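Local coordinates for protein pyridoxamine 5-phosphate-dependent dehydrase (Escherichia coli, PDB 2R0T) that removes the C3'-hydroxyl of GDP-4-keto-6-deoxy-D-mannose in a pyridoxal-phosphate-dependent transamination–deoxygenation on the way to the O-antigen sugar L-colitose, at residues Q22-S27 / L254-A259; I157-N162 / G179-F184; I214-W219 / N250-E255. The protein carries 1 engineered substitution. All blocks are in the same frame, centred on the assembly; numbering follows the deposited sequence.

Contact 1 of 3, residues Q22-S27 / L254-A259; sequences QSVLDS and LEMSGA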
loop_
_atom_site.group_PDB
_atom_site.type_symbol
_atom_site.label_atom_id
_atom_site.label_comp_id
_atom_site.label_asym_id
_atom_site.label_seq_id
_atom_site.Cartn_x
_atom_site.Cartn_y
_atom_site.Cartn_z
ATOM N N GLN A 22 17.473 -12.297 -11.582
ATOM C CA GLN A 22 17.459 -13.264 -12.676
ATOM C C GLN A 22 16.699 -14.532 -12.281
ATOM O O GLN A 22 15.815 -14.991 -13.003
ATOM C CB GLN A 22 18.890 -13.622 -13.059
ATOM C CG GLN A 22 19.327 -12.870 -14.285
ATOM C CD GLN A 22 18.231 -12.794 -15.343
ATOM O OE1 GLN A 22 17.356 -13.667 -15.441
ATOM N NE2 GLN A 22 18.282 -11.741 -16.152
ATOM N N SER A 23 17.040 -15.048 -11.098
ATOM C CA SER A 23 16.415 -16.211 -10.500
ATOM C C SER A 23 14.914 -16.022 -10.539
ATOM O O SER A 23 14.172 -16.918 -10.908
ATOM C CB SER A 23 16.872 -16.315 -9.046
ATOM O OG SER A 23 18.291 -16.312 -9.019
ATOM N N VAL A 24 14.475 -14.835 -10.155
ATOM C CA VAL A 24 13.065 -14.545 -10.131
ATOM C C VAL A 24 12.496 -14.496 -11.550
ATOM O O VAL A 24 11.471 -15.126 -11.842
ATOM C CB VAL A 24 12.797 -13.309 -9.288
ATOM C CG1 VAL A 24 11.438 -12.759 -9.562
ATOM C CG2 VAL A 24 12.862 -13.701 -7.863
ATOM N N LEU A 25 13.204 -13.830 -12.455
ATOM C CA LEU A 25 12.767 -13.756 -13.849
ATOM C C LEU A 25 12.545 -15.170 -14.380
ATOM O O LEU A 25 11.491 -15.519 -14.924
ATOM C CB LEU A 25 13.854 -13.075 -14.705
ATOM C CG LEU A 25 14.053 -11.550 -14.652
ATOM C CD1 LEU A 25 14.859 -10.965 -15.800
ATOM C CD2 LEU A 25 12.754 -10.820 -14.602
ATOM N N ASP A 26 13.578 -15.978 -14.206
ATOM C CA ASP A 26 13.576 -17.340 -14.697
ATOM C C ASP A 26 12.476 -18.210 -14.117
ATOM O O ASP A 26 12.111 -19.218 -14.714
ATOM C CB ASP A 26 14.930 -17.983 -14.438
ATOM C CG ASP A 26 16.007 -17.443 -15.353
ATOM O OD1 ASP A 26 15.686 -16.769 -16.373
ATOM O OD2 ASP A 26 17.182 -17.723 -15.032
ATOM N N SER A 27 11.981 -17.845 -12.938
ATOM C CA SER A 27 10.921 -18.638 -12.314
ATOM C C SER A 27 9.538 -18.342 -12.952
ATOM O O SER A 27 8.638 -19.212 -13.015
ATOM C CB SER A 27 10.885 -18.401 -10.793
ATOM O OG SER A 27 10.577 -17.062 -10.413
ATOM N N LEU A 254 6.605 -7.656 -3.790
ATOM C CA LEU A 254 6.877 -8.436 -4.992
ATOM C C LEU A 254 7.931 -9.520 -4.713
ATOM O O LEU A 254 8.838 -9.361 -3.879
ATOM C CB LEU A 254 7.364 -7.498 -6.078
ATOM C CG LEU A 254 6.289 -6.537 -6.574
ATOM C CD1 LEU A 254 7.020 -5.664 -7.540
ATOM C CD2 LEU A 254 5.170 -7.341 -7.264
ATOM N N GLU A 255 7.803 -10.646 -5.402
ATOM C CA GLU A 255 8.719 -11.766 -5.195
ATOM C C GLU A 255 10.211 -11.313 -5.182
ATOM O O GLU A 255 10.976 -11.606 -4.249
ATOM C CB GLU A 255 8.351 -12.831 -6.239
ATOM C CG GLU A 255 8.709 -14.267 -5.998
ATOM C CD GLU A 255 8.510 -14.740 -4.580
ATOM O OE1 GLU A 255 7.963 -13.973 -3.772
ATOM O OE2 GLU A 255 8.947 -15.874 -4.264
ATOM N N MET A 256 10.559 -10.513 -6.190
ATOM C CA MET A 256 11.858 -9.902 -6.426
ATOM C C MET A 256 12.440 -9.192 -5.226
ATOM O O MET A 256 13.671 -9.116 -5.104
ATOM C CB MET A 256 11.693 -8.829 -7.496
ATOM C CG MET A 256 12.718 -8.847 -8.560
ATOM S SD MET A 256 11.935 -8.062 -10.025
ATOM C CE MET A 256 11.642 -9.440 -10.987
ATOM N N SER A 257 11.592 -8.507 -4.461
ATOM C CA SER A 257 12.090 -7.835 -3.258
ATOM C C SER A 257 12.402 -8.894 -2.186
ATOM O O SER A 257 13.275 -8.699 -1.335
ATOM C CB SER A 257 11.060 -6.830 -2.711
ATOM O OG SER A 257 10.720 -5.878 -3.706
ATOM N N GLY A 258 11.670 -9.996 -2.194
ATOM C CA GLY A 258 11.899 -11.070 -1.220
ATOM C C GLY A 258 13.251 -11.708 -1.497
ATOM O O GLY A 258 14.110 -11.811 -0.621
ATOM N N ALA A 259 13.447 -12.123 -2.747
ATOM C CA ALA A 259 14.721 -12.664 -3.216
ATOM C C ALA A 259 15.893 -11.721 -2.948
ATOM O O ALA A 259 16.949 -12.133 -2.457
ATOM C CB ALA A 259 14.646 -12.987 -4.742
#
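With CG1 held opposite its own backbone N (chi1 163°), Val-24 spreads its two methyls across the gap to Met-256 and Ala-259, while a bend at chi3 (-105°) swings the methionine CE back toward the helix that carries the valine. The fork of the valine sorts the partners. Its CG1 lies 3.6 Å from Met-256 CE, and the two side chains cross obliquely. Its CG2 lies 3.7 Å from Ala-259 CB, about one helical turn further along the opposing helix. The same CE of Met-256 also touches Leu-25 CD2 at 4.0 Å, so one methyl group serves two neighbours in sequence; although Leu-25 starts out away from the opposite helix, its CD2 branch comes back within reach. A short alanine lets the valine methyl come close to the helix, and an unbranched, flexible methionine can bend so that its terminal methyl meets both Val-24 and Leu-25. No hydrogen bond joins the two segments; the side-chain contacts between them are apolar.

Polar groups find partners away from this interface. Val-24 O receives Ser-27 N at 3.0 Å and is also met by Ser-27 OG at 2.6 Å, so a serine hydroxyl near the end of the segment returns to its own backbone. Glu-255 turns its carboxylate to the backbone N-H groups of Gly-33, Tyr-35 and Val-36, tying the start of its helix to that of helix 34-47.

The axes of the short helical pieces 22-27 and 255-259 approach to 9.5 Å, at 141° to each other; they belong to helices 15-27 and 255-286. Helix 34-47 lies against both through Tyr-35, which touches Val-24 and Ala-259, and the second subunit adds its own Met-256 against Met-256 and Ile-21 against Leu-25, placing this buried helix pair at the dimer interface.

Contact 2 of 3, residues I157-N162 / G179-F184; sequences ILLEDN and GLMGTF. With PGU (N-({3-hydroxy-2-methyl-5-[(phosphonooxy)methyl]pyridin-4-yl}methyl)-L-glutamic acid), chain C.
This pair of parallel strands, 157-161 and 181-185, contributes Asp-161 to the cofactor pocket, where its carboxylate approaches the pyridine nitrogen of the trapped PLP-glutamate adduct beside Thr-183. Asp-161 extends CG away from its own amide nitrogen (chi1 175°), bringing OD2 to 2.6 Å from N1 of the ligand. Asn-62 and Thr-93 hold the same oxygen, while OD1 accepts from Cys-163 N; Asn-62 also bonds to Thr-183 OG1, so the polar threonine suits a place next to the aspartate.

Backbone bonds step along the strands: Leu-180 N to Leu-158 O, Glu-160 N to Met-181 O at a longer 3.2 Å, Thr-183 N to Glu-160 O at 2.9 Å, and Asn-162 N to Thr-183 O. Gly-179 can press its CA to 3.1 Å from Leu-158 O because no side chain intervenes. Its N-H goes to Glu-160 OE2 at 2.9 Å, on the anti side of the carboxylate, while Gly-176 and Asn-136 take OE1, leaving a buried acid well satisfied.

On the face of Glu-160, Asn-162 lays its CB over the Phe-184 ring, its amide turned 83° from the ring plane and ND2 in contact with CE2 at 3.2 Å. Asn-136 binds Asn-162 OD1.

An aspartate at a strand end, opposite the pyridine nitrogen, on a large mixed sheet is the hallmark of the aspartate aminotransferase fold (fold type I).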
loop_
_atom_site.group_PDB
_atom_site.type_symbol
_atom_site.label_atom_id
_atom_site.label_comp_id
_atom_site.label_asym_id
_atom_site.label_seq_id
_atom_site.Cartn_x
_atom_site.Cartn_y
_atom_site.Cartn_z
ATOM N N ILE A 157 0.023 -1.014 25.592
ATOM C CA ILE A 157 0.823 -1.694 24.580
ATOM C C ILE A 157 2.081 -0.932 24.114
ATOM O O ILE A 157 2.118 0.289 23.990
ATOM C CB ILE A 157 -0.014 -2.056 23.370
ATOM C CG1 ILE A 157 -1.330 -2.704 23.832
ATOM C CG2 ILE A 157 0.811 -2.900 22.415
ATOM C CD1 ILE A 157 -2.513 -1.768 23.930
ATOM N N LEU A 158 3.150 -1.672 23.880
ATOM C CA LEU A 158 4.372 -1.033 23.430
ATOM C C LEU A 158 4.599 -1.385 21.949
ATOM O O LEU A 158 4.473 -2.526 21.542
ATOM C CB LEU A 158 5.544 -1.458 24.307
ATOM C CG LEU A 158 6.845 -0.914 23.729
ATOM C CD1 LEU A 158 6.934 0.583 23.970
ATOM C CD2 LEU A 158 7.970 -1.638 24.376
ATOM N N LEU A 159 4.927 -0.392 21.143
ATOM C CA LEU A 159 5.072 -0.659 19.723
ATOM C C LEU A 159 6.357 0.000 19.313
ATOM O O LEU A 159 6.765 0.929 19.980
ATOM C CB LEU A 159 3.952 0.060 18.979
ATOM C CG LEU A 159 2.551 -0.473 19.235
ATOM C CD1 LEU A 159 1.583 0.249 18.353
ATOM C CD2 LEU A 159 2.501 -1.883 18.781
ATOM N N GLU A 160 6.993 -0.459 18.237
ATOM C CA GLU A 160 8.206 0.194 17.763
ATOM C C GLU A 160 8.168 0.445 16.274
ATOM O O GLU A 160 7.994 -0.520 15.508
ATOM C CB GLU A 160 9.461 -0.697 17.948
ATOM C CG GLU A 160 9.830 -1.065 19.402
ATOM C CD GLU A 160 11.020 -2.022 19.461
ATOM O OE1 GLU A 160 12.162 -1.559 19.161
ATOM O OE2 GLU A 160 10.811 -3.235 19.733
ATOM N N ASP A 161 8.453 1.692 15.868
ATOM C CA ASP A 161 8.784 1.970 14.462
ATOM C C ASP A 161 10.352 1.870 14.449
ATOM O O ASP A 161 11.090 2.677 15.058
ATOM C CB ASP A 161 8.315 3.332 13.985
ATOM C CG ASP A 161 8.772 3.635 12.567
ATOM O OD1 ASP A 161 9.652 2.967 11.986
ATOM O OD2 ASP A 161 8.262 4.627 12.038
ATOM N N ASN A 162 10.855 0.797 13.847
ATOM C CA ASN A 162 12.292 0.549 13.794
ATOM C C ASN A 162 12.757 0.741 12.361
ATOM O O ASN A 162 13.641 0.025 11.889
ATOM C CB ASN A 162 12.598 -0.888 14.233
ATOM C CG ASN A 162 13.966 -1.014 14.775
ATOM O OD1 ASN A 162 14.404 -0.180 15.575
ATOM N ND2 ASN A 162 14.700 -2.027 14.288
ATOM N N GLY A 179 8.620 -4.336 21.220
ATOM C CA GLY A 179 7.179 -4.084 21.279
ATOM C C GLY A 179 6.287 -5.297 20.960
ATOM O O GLY A 179 6.777 -6.325 20.514
ATOM N N LEU A 180 4.970 -5.153 21.074
ATOM C CA LEU A 180 4.100 -6.245 20.633
ATOM C C LEU A 180 4.360 -6.520 19.131
ATOM O O LEU A 180 4.218 -7.648 18.635
ATOM C CB LEU A 180 2.615 -5.912 20.893
ATOM C CG LEU A 180 1.655 -6.973 20.326
ATOM C CD1 LEU A 180 1.593 -8.327 21.103
ATOM C CD2 LEU A 180 0.294 -6.349 20.222
ATOM N N MET A 181 4.684 -5.448 18.410
ATOM C CA MET A 181 5.059 -5.463 17.002
ATOM C C MET A 181 6.172 -4.454 16.868
ATOM O O MET A 181 6.314 -3.550 17.717
ATOM C CB MET A 181 3.929 -5.060 16.057
ATOM C CG MET A 181 3.018 -6.205 15.768
ATOM S SD MET A 181 1.513 -5.638 14.988
ATOM C CE MET A 181 0.476 -4.993 16.307
ATOM N N GLY A 182 6.985 -4.645 15.823
ATOM C CA GLY A 182 8.070 -3.731 15.556
ATOM C C GLY A 182 8.037 -3.653 14.039
ATOM O O GLY A 182 7.885 -4.694 13.414
ATOM N N THR A 183 8.183 -2.470 13.437
ATOM C CA THR A 183 8.229 -2.416 11.949
ATOM C C THR A 183 9.658 -2.121 11.384
ATOM O O THR A 183 10.497 -1.472 12.044
ATOM C CB THR A 183 7.189 -1.410 11.380
ATOM O OG1 THR A 183 7.481 -0.125 11.923
ATOM C CG2 THR A 183 5.742 -1.799 11.708
ATOM N N PHE A 184 9.945 -2.572 10.155
ATOM C CA PHE A 184 11.249 -2.330 9.489
ATOM C C PHE A 184 11.036 -1.851 8.065
ATOM O O PHE A 184 9.998 -2.149 7.414
ATOM C CB PHE A 184 12.107 -3.612 9.376
ATOM C CG PHE A 184 12.535 -4.181 10.711
ATOM C CD1 PHE A 184 11.610 -4.801 11.554
ATOM C CD2 PHE A 184 13.857 -4.086 11.125
ATOM C CE1 PHE A 184 11.995 -5.320 12.802
ATOM C CE2 PHE A 184 14.266 -4.583 12.364
ATOM C CZ PHE A 184 13.326 -5.201 13.194
HETATM N N1 PGU C . 9.240 5.065 9.679
HETATM C C2 PGU C . 10.407 5.625 9.898
HETATM C C2A PGU C . 10.733 5.982 11.326
HETATM C C3 PGU C . 11.302 5.881 8.824
HETATM O O3 PGU C . 12.512 6.452 9.008
HETATM C C4 PGU C . 10.924 5.580 7.502
HETATM C C4A PGU C . 11.840 5.904 6.344
HETATM C C5 PGU C . 9.630 5.035 7.325
HETATM C C6 PGU C . 8.838 4.764 8.432
HETATM C C5A PGU C . 9.089 4.765 5.949
HETATM O O4P PGU C . 9.471 3.519 5.504
HETATM P P PGU C . 9.364 3.481 3.937
HETATM O O1P PGU C . 9.873 2.025 3.522
HETATM O O2P PGU C . 10.289 4.592 3.312
HETATM O O3P PGU C . 7.906 3.833 3.479
HETATM N N PGU C . 11.876 7.369 6.117
HETATM C CA PGU C . 12.587 7.723 4.845
HETATM C CB PGU C . 11.533 8.020 3.756
HETATM C CG PGU C . 12.099 7.603 2.415
HETATM C CD PGU C . 10.964 7.284 1.457
HETATM O OE1 PGU C . 10.808 8.018 0.426
HETATM O OE2 PGU C . 10.176 6.265 1.680
HETATM C C PGU C . 13.439 8.998 5.068
HETATM O O PGU C . 13.781 9.718 4.063
HETATM O OXT PGU C . 13.775 9.359 6.262
#

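Contact 3 of 3, residues I214-W219 / N250-E255; sequences IRAHGW and NVRPLE. With PGU (N-({3-hydroxy-2-methyl-5-[(phosphonooxy)methyl]pyridin-4-yl}methyl)-L-glutamic acid), chain D.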
loop_
_atom_site.group_PDB
_atom_site.type_symbol
_atom_site.label_atom_id
_atom_site.label_comp_id
_atom_site.label_asym_id
_atom_site.label_seq_id
_atom_site.Cartn_x
_atom_site.Cartn_y
_atom_site.Cartn_z
ATOM N N ILE A 214 -4.928 -9.060 6.578
ATOM C CA ILE A 214 -5.182 -7.698 6.117
ATOM C C ILE A 214 -4.140 -7.215 5.127
ATOM O O ILE A 214 -4.310 -6.190 4.472
ATOM C CB ILE A 214 -5.398 -6.719 7.281
ATOM C CG1 ILE A 214 -4.138 -6.639 8.165
ATOM C CG2 ILE A 214 -6.738 -7.039 7.968
ATOM C CD1 ILE A 214 -4.154 -5.550 9.274
ATOM N N ARG A 215 -3.056 -7.989 4.989
ATOM C CA ARG A 215 -1.995 -7.648 4.001
ATOM C C ARG A 215 -2.502 -7.904 2.595
ATOM O O ARG A 215 -2.032 -7.322 1.621
ATOM C CB ARG A 215 -0.692 -8.470 4.181
ATOM C CG ARG A 215 0.281 -8.473 2.940
ATOM C CD ARG A 215 1.570 -9.276 3.202
ATOM N NE ARG A 215 1.413 -10.740 3.162
ATOM C CZ ARG A 215 2.378 -11.635 3.389
ATOM N NH1 ARG A 215 3.631 -11.245 3.634
ATOM N NH2 ARG A 215 2.082 -12.937 3.363
ATOM N N ALA A 216 -3.476 -8.781 2.467
ATOM C CA ALA A 216 -3.870 -9.099 1.129
ATOM C C ALA A 216 -5.317 -9.384 1.022
ATOM O O ALA A 216 -5.668 -10.544 1.143
ATOM C CB ALA A 216 -3.127 -10.371 0.682
ATOM N N HIS A 217 -6.114 -8.372 0.703
ATOM C CA HIS A 217 -7.519 -8.544 0.407
ATOM C C HIS A 217 -8.473 -8.942 1.512
ATOM O O HIS A 217 -9.677 -9.083 1.224
ATOM C CB HIS A 217 -7.676 -9.500 -0.794
ATOM C CG HIS A 217 -6.832 -9.109 -1.975
ATOM N ND1 HIS A 217 -7.065 -7.962 -2.698
ATOM C CD2 HIS A 217 -5.751 -9.696 -2.547
ATOM C CE1 HIS A 217 -6.152 -7.838 -3.645
ATOM N NE2 HIS A 217 -5.349 -8.884 -3.586
ATOM N N GLY A 218 -7.972 -9.097 2.754
ATOM C CA GLY A 218 -8.841 -9.503 3.889
ATOM C C GLY A 218 -9.303 -10.968 3.775
ATOM O O GLY A 218 -10.247 -11.379 4.450
ATOM N N TRP A 219 -8.648 -11.733 2.901
ATOM C CA TRP A 219 -8.945 -13.151 2.673
ATOM C C TRP A 219 -8.193 -14.146 3.553
ATOM O O TRP A 219 -7.368 -13.794 4.422
ATOM C CB TRP A 219 -8.743 -13.538 1.217
ATOM C CG TRP A 219 -7.282 -13.615 0.767
ATOM C CD1 TRP A 219 -6.144 -13.871 1.538
ATOM C CD2 TRP A 219 -6.823 -13.469 -0.576
ATOM N NE1 TRP A 219 -5.020 -13.854 0.742
ATOM C CE2 TRP A 219 -5.407 -13.630 -0.559
ATOM C CE3 TRP A 219 -7.477 -13.233 -1.803
ATOM C CZ2 TRP A 219 -4.638 -13.503 -1.714
ATOM C CZ3 TRP A 219 -6.711 -13.146 -2.952
ATOM C CH2 TRP A 219 -5.303 -13.254 -2.891
ATOM N N ASN A 250 -4.294 -4.549 -0.037
ATOM C CA ASN A 250 -3.404 -5.399 -0.830
ATOM C C ASN A 250 -2.084 -4.616 -0.753
ATOM O O ASN A 250 -1.941 -3.565 -1.379
ATOM C CB ASN A 250 -3.830 -5.632 -2.279
ATOM C CG ASN A 250 -2.695 -6.141 -3.107
ATOM O OD1 ASN A 250 -1.619 -6.364 -2.576
ATOM N ND2 ASN A 250 -2.896 -6.286 -4.398
ATOM N N VAL A 251 -1.232 -5.012 0.186
ATOM C CA VAL A 251 0.112 -4.417 0.422
ATOM C C VAL A 251 1.235 -5.470 0.356
ATOM O O VAL A 251 2.268 -5.403 1.030
ATOM C CB VAL A 251 0.240 -3.527 1.672
ATOM C CG1 VAL A 251 -0.693 -2.347 1.525
ATOM C CG2 VAL A 251 0.061 -4.274 3.002
ATOM N N ARG A 252 0.993 -6.451 -0.502
ATOM C CA ARG A 252 1.908 -7.552 -0.776
ATOM C C ARG A 252 3.171 -6.992 -1.415
ATOM O O ARG A 252 3.097 -6.083 -2.303
ATOM C CB ARG A 252 1.278 -8.524 -1.806
ATOM C CG ARG A 252 -0.083 -9.164 -1.431
ATOM C CD ARG A 252 -0.579 -10.224 -2.477
ATOM N NE ARG A 252 -0.909 -9.622 -3.775
ATOM C CZ ARG A 252 -1.981 -9.898 -4.508
ATOM N NH1 ARG A 252 -2.793 -10.853 -4.086
ATOM N NH2 ARG A 252 -2.210 -9.252 -5.662
ATOM N N PRO A 253 4.302 -7.577 -1.006
ATOM C CA PRO A 253 5.611 -7.252 -1.614
ATOM C C PRO A 253 5.777 -8.126 -2.861
ATOM O O PRO A 253 5.144 -9.187 -2.989
ATOM C CB PRO A 253 6.643 -7.702 -0.571
ATOM C CG PRO A 253 5.862 -8.546 0.489
ATOM C CD PRO A 253 4.406 -8.576 0.093
ATOM N N LEU A 254 6.605 -7.656 -3.790
ATOM C CA LEU A 254 6.877 -8.436 -4.992
ATOM C C LEU A 254 7.931 -9.520 -4.713
ATOM O O LEU A 254 8.838 -9.361 -3.879
ATOM C CB LEU A 254 7.364 -7.498 -6.078
ATOM C CG LEU A 254 6.289 -6.537 -6.574
ATOM C CD1 LEU A 254 7.020 -5.664 -7.540
ATOM C CD2 LEU A 254 5.170 -7.341 -7.264
ATOM N N GLU A 255 7.803 -10.646 -5.402
ATOM C CA GLU A 255 8.719 -11.766 -5.195
ATOM C C GLU A 255 10.211 -11.313 -5.182
ATOM O O GLU A 255 10.976 -11.606 -4.249
ATOM C CB GLU A 255 8.351 -12.831 -6.239
ATOM C CG GLU A 255 8.709 -14.267 -5.998
ATOM C CD GLU A 255 8.510 -14.740 -4.580
ATOM O OE1 GLU A 255 7.963 -13.973 -3.772
ATOM O OE2 GLU A 255 8.947 -15.874 -4.264
HETATM N N1 PGU D . -11.106 -4.249 -7.975
HETATM C C2 PGU D . -11.590 -5.078 -8.881
HETATM C C2A PGU D . -12.972 -4.846 -9.427
HETATM C C3 PGU D . -10.871 -6.165 -9.379
HETATM O O3 PGU D . -11.408 -6.957 -10.327
HETATM C C4 PGU D . -9.592 -6.461 -8.931
HETATM C C4A PGU D . -8.818 -7.665 -9.551
HETATM C C5 PGU D . -9.150 -5.569 -7.866
HETATM C C6 PGU D . -9.920 -4.485 -7.455
HETATM C C5A PGU D . -7.835 -5.709 -7.132
HETATM O O4P PGU D . -6.869 -4.847 -7.720
HETATM P P PGU D . -5.404 -5.475 -7.466
HETATM O O1P PGU D . -4.452 -4.840 -8.602
HETATM O O2P PGU D . -5.496 -7.087 -7.605
HETATM O O3P PGU D . -4.944 -5.103 -5.988
HETATM N N PGU D . -9.101 -8.878 -8.744
HETATM C CA PGU D . -8.248 -9.843 -8.915
HETATM C CB PGU D . -7.437 -10.009 -7.614
HETATM C CG PGU D . -5.967 -10.205 -7.963
HETATM C CD PGU D . -5.127 -10.073 -6.691
HETATM O OE1 PGU D . -4.555 -8.956 -6.416
HETATM O OE2 PGU D . -4.985 -11.082 -5.917
HETATM C C PGU D . -9.072 -11.107 -9.125
HETATM O O PGU D . -8.557 -12.255 -8.901
HETATM O OXT PGU D . -10.307 -11.003 -9.458
#
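Arg-215 and Val-251 join the two loops through the backbone: Val-251 N donates to Arg-215 O at 2.8 Å in a nearly straight bond (171°). Next to it, Ala-216 and Asn-250 face each other as a single bridge, and the chain then reverses through a type I' turn from Ala-216 to Trp-219 that brings His-217 round to the ligand.

Apolar packing uses the aliphatic parts of both arginines. Arg-215 CG lies 4.2 Å from Val-251 CG2, its guanidinium going on to a salt bridge with Glu-40. The small Ala-216 places CB 3.9 Å from Arg-252 CG, supporting an arginine that bends at chi3 (-67°) to turn its guanidinium toward the ligand.

Flat groups meet at angles rather than stacking. His-217 NE2 sits over one face of the Arg-252 guanidinium, 3.3 Å from NH1 but not bonded to it, with the planes 70° apart. Trp-219 CH2 approaches the guanidinium edge, 3.7 Å from NH1.

Polar bonds converge on the PLP-glutamate adduct. Arg-252 NH1 donates to OE2 at 2.9 Å; NH2 points at OE1, though the modelled distance is doubtfully short. His-217 NE2 adds a weak bond to OE1, and Asn-250 ND2 reaches phosphate O3P at 2.8 Å. Glu-196 of the second subunit pairs with Arg-252 NE and Asn-250 ND2.

An arginine bonded through NH1, beside a histidine, fits the glutamate side-chain carboxylate, consistent with recognition of L-glutamate as amino donor.

How the contacts relate
Contacts 2 and 3 contribute to different active sites of the dimer. Contact 2 forms part of its own subunit's cofactor pocket, whereas contact 3 reaches across the dimer to the adduct held by the second subunit; the partner's Asn-250 and Arg-252 do the same for the ligand beside contact 2, so each site is shared. Within one chain these two contacts do not touch: their centres are 20 Å apart and their nearest atoms about 8 Å. Contact 1 shares Leu-254 and Glu-255 with contact 3, where the ligand-binding loop runs into helix 255-286, their centres being 17 Å apart. It lies 28 Å from contact 2, centre to centre, and takes part in dimer packing.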